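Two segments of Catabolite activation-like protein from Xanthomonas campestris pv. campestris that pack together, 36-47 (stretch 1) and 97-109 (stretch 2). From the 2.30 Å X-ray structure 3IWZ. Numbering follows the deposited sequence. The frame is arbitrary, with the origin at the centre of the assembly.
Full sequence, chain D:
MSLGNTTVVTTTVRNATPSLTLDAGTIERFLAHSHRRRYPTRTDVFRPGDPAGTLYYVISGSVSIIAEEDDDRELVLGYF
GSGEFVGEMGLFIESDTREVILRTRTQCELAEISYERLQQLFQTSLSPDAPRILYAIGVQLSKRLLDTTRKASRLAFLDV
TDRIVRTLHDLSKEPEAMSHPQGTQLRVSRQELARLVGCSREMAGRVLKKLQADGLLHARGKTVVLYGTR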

# COMPACT_ATOMS: atom_id res chain seq x y z
N ARG D 36 15.16 7.27 22.50
CA ARG D 36 15.63 5.96 22.05
C ARG D 36 15.35 4.90 23.10
O ARG D 36 15.67 5.07 24.28
CB ARG D 36 17.14 6.01 21.77
CG ARG D 36 17.55 6.82 20.54
CD ARG D 36 18.60 7.86 20.92
NE ARG D 36 19.59 8.09 19.87
CZ ARG D 36 20.44 7.16 19.42
NH1 ARG D 36 20.41 5.94 19.93
NH2 ARG D 36 21.33 7.47 18.48
N ARG D 37 14.75 3.79 22.68
CA ARG D 37 14.44 2.70 23.60
C ARG D 37 14.75 1.36 22.96
O ARG D 37 14.43 1.14 21.79
CB ARG D 37 12.97 2.74 24.00
CG ARG D 37 12.56 1.65 24.97
CD ARG D 37 11.05 1.65 25.22
NE ARG D 37 10.56 2.98 25.60
CZ ARG D 37 9.28 3.26 25.83
NH1 ARG D 37 8.36 2.32 25.71
NH2 ARG D 37 8.92 4.49 26.17
N ARG D 38 15.39 0.47 23.72
CA ARG D 38 15.74 -0.86 23.23
C ARG D 38 14.54 -1.80 23.39
O ARG D 38 13.82 -1.73 24.37
CB ARG D 38 16.94 -1.40 24.02
CG ARG D 38 18.21 -0.57 23.90
CD ARG D 38 19.01 -0.88 22.64
NE ARG D 38 19.74 -2.15 22.74
CZ ARG D 38 20.69 -2.40 23.64
NH1 ARG D 38 21.04 -1.46 24.52
NH2 ARG D 38 21.29 -3.58 23.66
N TYR D 39 14.33 -2.67 22.40
CA TYR D 39 13.22 -3.61 22.45
C TYR D 39 13.72 -5.03 22.24
O TYR D 39 14.60 -5.27 21.42
CB TYR D 39 12.19 -3.31 21.36
CG TYR D 39 11.51 -1.97 21.51
CD1 TYR D 39 10.24 -1.87 22.08
CD2 TYR D 39 12.16 -0.81 21.12
CE1 TYR D 39 9.64 -0.63 22.25
CE2 TYR D 39 11.57 0.43 21.29
CZ TYR D 39 10.32 0.51 21.85
OH TYR D 39 9.76 1.75 22.02
N PRO D 40 13.16 -5.99 22.99
CA PRO D 40 13.58 -7.38 22.84
C PRO D 40 12.99 -7.87 21.52
O PRO D 40 12.13 -7.19 20.95
CB PRO D 40 12.91 -8.09 24.03
CG PRO D 40 12.39 -6.94 24.93
CD PRO D 40 12.07 -5.85 23.97
N THR D 41 13.46 -9.03 21.05
CA THR D 41 12.94 -9.60 19.81
C THR D 41 11.52 -10.11 20.09
O THR D 41 11.09 -10.16 21.25
CB THR D 41 13.83 -10.77 19.31
OG1 THR D 41 13.42 -11.16 17.99
CG2 THR D 41 13.72 -11.97 20.23
N ARG D 42 10.79 -10.46 19.03
CA ARG D 42 9.42 -10.97 19.14
C ARG D 42 8.48 -10.11 19.98
O ARG D 42 7.49 -10.59 20.53
CB ARG D 42 9.42 -12.40 19.68
CG ARG D 42 9.80 -13.41 18.61
CD ARG D 42 9.90 -14.83 19.15
NE ARG D 42 9.59 -15.79 18.10
CZ ARG D 42 8.37 -15.95 17.59
NH1 ARG D 42 7.37 -15.21 18.04
NH2 ARG D 42 8.16 -16.83 16.61
N THR D 43 8.78 -8.82 20.06
CA THR D 43 7.97 -7.90 20.83
C THR D 43 7.07 -7.08 19.90
O THR D 43 7.57 -6.37 19.03
CB THR D 43 8.85 -6.91 21.61
OG1 THR D 43 9.85 -7.63 22.34
CG2 THR D 43 8.00 -6.10 22.55
N ASP D 44 5.76 -7.20 20.08
CA ASP D 44 4.84 -6.42 19.26
C ASP D 44 4.83 -5.00 19.85
O ASP D 44 4.17 -4.75 20.85
CB ASP D 44 3.44 -7.05 19.30
CG ASP D 44 3.33 -8.30 18.43
OD1 ASP D 44 4.33 -8.73 17.83
OD2 ASP D 44 2.22 -8.87 18.33
N VAL D 45 5.56 -4.07 19.23
CA VAL D 45 5.63 -2.70 19.73
C VAL D 45 4.26 -2.02 19.86
O VAL D 45 4.08 -1.17 20.73
CB VAL D 45 6.54 -1.82 18.85
CG1 VAL D 45 6.76 -0.47 19.52
CG2 VAL D 45 7.88 -2.53 18.61
N PHE D 46 3.33 -2.37 18.98
CA PHE D 46 1.96 -1.87 19.05
C PHE D 46 1.05 -2.71 18.15
O PHE D 46 1.48 -3.20 17.09
CB PHE D 46 1.85 -0.35 18.73
CG PHE D 46 2.16 0.03 17.31
CD1 PHE D 46 1.39 -0.46 16.26
CD2 PHE D 46 3.19 0.91 17.03
CE1 PHE D 46 1.65 -0.07 14.95
CE2 PHE D 46 3.46 1.30 15.73
CZ PHE D 46 2.69 0.81 14.69
N ARG D 47 -0.19 -2.89 18.59
CA ARG D 47 -1.16 -3.70 17.86
C ARG D 47 -2.37 -2.86 17.45
O ARG D 47 -2.60 -1.78 18.00
CB ARG D 47 -1.59 -4.88 18.75
CG ARG D 47 -0.42 -5.46 19.55
CD ARG D 47 -0.73 -6.82 20.17
NE ARG D 47 -0.78 -7.87 19.16
CZ ARG D 47 -1.90 -8.32 18.62
NH1 ARG D 47 -3.07 -7.82 19.00
NH2 ARG D 47 -1.86 -9.26 17.69
N THR D 97 -6.30 5.41 16.66
CA THR D 97 -5.69 4.09 16.80
C THR D 97 -4.81 3.59 15.64
O THR D 97 -4.81 4.15 14.54
CB THR D 97 -6.79 3.06 17.04
OG1 THR D 97 -7.68 3.04 15.91
CG2 THR D 97 -7.60 3.43 18.29
N ARG D 98 -4.06 2.53 15.93
CA ARG D 98 -3.19 1.88 14.96
C ARG D 98 -4.05 0.96 14.12
O ARG D 98 -5.12 0.53 14.55
CB ARG D 98 -2.13 1.02 15.67
CG ARG D 98 -1.17 1.77 16.58
CD ARG D 98 -0.30 2.73 15.84
NE ARG D 98 0.67 3.35 16.73
CZ ARG D 98 1.46 4.36 16.41
NH1 ARG D 98 1.42 4.88 15.19
NH2 ARG D 98 2.29 4.87 17.33
N GLU D 99 -3.57 0.63 12.92
CA GLU D 99 -4.32 -0.27 12.05
C GLU D 99 -3.53 -1.55 11.78
O GLU D 99 -4.04 -2.50 11.20
CB GLU D 99 -4.64 0.43 10.73
CG GLU D 99 -6.05 0.10 10.22
CD GLU D 99 -7.12 0.71 11.09
OE1 GLU D 99 -8.07 -0.00 11.45
OE2 GLU D 99 -7.01 1.91 11.42
N VAL D 100 -2.28 -1.59 12.23
CA VAL D 100 -1.45 -2.78 12.00
C VAL D 100 -0.58 -3.09 13.21
O VAL D 100 -0.51 -2.31 14.17
CB VAL D 100 -0.50 -2.58 10.80
CG1 VAL D 100 -1.28 -2.18 9.56
CG2 VAL D 100 0.55 -1.53 11.12
N ILE D 101 0.09 -4.24 13.14
CA ILE D 101 1.01 -4.70 14.17
C ILE D 101 2.44 -4.36 13.76
O ILE D 101 2.83 -4.58 12.61
CB ILE D 101 1.01 -6.23 14.33
CG1 ILE D 101 -0.39 -6.75 14.66
CG2 ILE D 101 1.98 -6.62 15.43
CD1 ILE D 101 -0.44 -8.27 14.85
N LEU D 102 3.21 -3.83 14.71
CA LEU D 102 4.62 -3.51 14.52
C LEU D 102 5.34 -4.49 15.44
O LEU D 102 5.29 -4.36 16.66
CB LEU D 102 4.94 -2.08 14.95
CG LEU D 102 6.42 -1.73 14.97
CD1 LEU D 102 7.00 -1.80 13.56
CD2 LEU D 102 6.62 -0.33 15.56
N ARG D 103 6.01 -5.48 14.84
CA ARG D 103 6.68 -6.52 15.60
C ARG D 103 8.17 -6.64 15.29
O ARG D 103 8.58 -6.76 14.14
CB ARG D 103 5.95 -7.84 15.30
CG ARG D 103 6.61 -9.13 15.75
CD ARG D 103 5.77 -10.31 15.26
NE ARG D 103 4.43 -10.31 15.85
CZ ARG D 103 3.42 -11.05 15.42
NH1 ARG D 103 3.57 -11.88 14.38
NH2 ARG D 103 2.24 -10.98 16.02
N THR D 104 9.00 -6.58 16.34
CA THR D 104 10.45 -6.71 16.19
C THR D 104 10.77 -8.14 15.76
O THR D 104 10.18 -9.09 16.28
CB THR D 104 11.20 -6.43 17.51
OG1 THR D 104 10.79 -7.39 18.50
CG2 THR D 104 10.91 -5.01 18.01
N ARG D 105 11.69 -8.31 14.82
CA ARG D 105 12.06 -9.65 14.36
C ARG D 105 13.37 -10.03 15.02
O ARG D 105 13.75 -11.20 15.05
CB ARG D 105 12.23 -9.67 12.85
CG ARG D 105 11.02 -9.24 12.05
CD ARG D 105 11.39 -9.19 10.58
NE ARG D 105 11.83 -10.51 10.12
CZ ARG D 105 12.95 -10.72 9.44
NH1 ARG D 105 13.74 -9.71 9.14
NH2 ARG D 105 13.27 -11.95 9.06
N THR D 106 14.05 -9.02 15.54
CA THR D 106 15.32 -9.18 16.24
C THR D 106 15.30 -8.15 17.35
O THR D 106 14.30 -7.46 17.55
CB THR D 106 16.53 -8.87 15.33
OG1 THR D 106 16.50 -7.50 14.93
CG2 THR D 106 16.52 -9.75 14.08
N GLN D 107 16.40 -8.05 18.09
CA GLN D 107 16.49 -7.05 19.15
C GLN D 107 16.57 -5.72 18.40
O GLN D 107 17.27 -5.62 17.40
CB GLN D 107 17.75 -7.29 19.98
CG GLN D 107 17.81 -6.53 21.30
CD GLN D 107 18.68 -7.23 22.33
OE1 GLN D 107 19.68 -6.68 22.80
NE2 GLN D 107 18.30 -8.46 22.69
N CYS D 108 15.87 -4.70 18.87
CA CYS D 108 15.88 -3.42 18.16
C CYS D 108 16.05 -2.18 19.00
O CYS D 108 15.73 -2.15 20.18
CB CYS D 108 14.58 -3.25 17.35
SG CYS D 108 14.25 -4.50 16.12
N GLU D 109 16.55 -1.13 18.34
CA GLU D 109 16.70 0.17 18.97
C GLU D 109 15.77 1.06 18.14
O GLU D 109 15.96 1.21 16.93
CB GLU D 109 18.14 0.68 18.85
CG GLU D 109 18.65 1.31 20.14
CD GLU D 109 19.54 2.52 19.91
OE1 GLU D 109 20.53 2.40 19.16
OE2 GLU D 109 19.25 3.58 20.50

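This contact is an antiparallel pairing of two chain segments, regular at one end and irregular in the middle, in which backbone hydrogen bonds set the register and a few well-placed side chains fasten it. The regular part is the Tyr39–Cys108 pair, bonded both ways: Tyr39 N gives to Cys108 O at 2.7 Å and Cys108 N gives to Tyr39 O at 2.9 Å. Next to it, Arg38 and Glu109 form a non-hydrogen-bonded pair, and the end of Glu109 reaches along the strand so that its OE2 meets Arg36 NH1 at 2.7 Å in a salt bridge.

Where stretch 1 turns through Pro40 to Thr43, a side chain takes over work the backbone does elsewhere. Thr104, in the p rotamer, points toward the turn; its OG1 donates to Pro40 O at 2.8 Å and accepts from Thr43 N at 2.9 Å, so one hydroxyl ties both sides of the turn. Thr104 N closes the arrangement by donating to Thr43 O at 3.1 Å.

Asp44 and Arg103 then pair on the same face of the sheet, where the carboxylate and guanidinium meet as a two-pronged salt bridge: Arg103 NE to Asp44 OD1 at 2.5 Å and Arg103 NH2 to Asp44 OD2 at 3.1 Å, both nearly straight. Asp44 OD2 also accepts from Arg47 NE at 3.3 Å, so one acid serves an arginine from each stretch.

The chain turns a corner at Val45, whose CB packs 3.6 Å from Leu102 CD2. Beyond it, Phe46 is sandwiched: Leu102 CB sits 3.7 Å from the ring centroid over one face, while the Arg98 guanidinium lies flat over the other, its CZ 4.1 Å from that centroid and the planes 14° apart. Arg98 NH1 and NH2 are hydrogen-bonded elsewhere in the structure, so the buried guanidinium stacks without leaving those nitrogens unsatisfied.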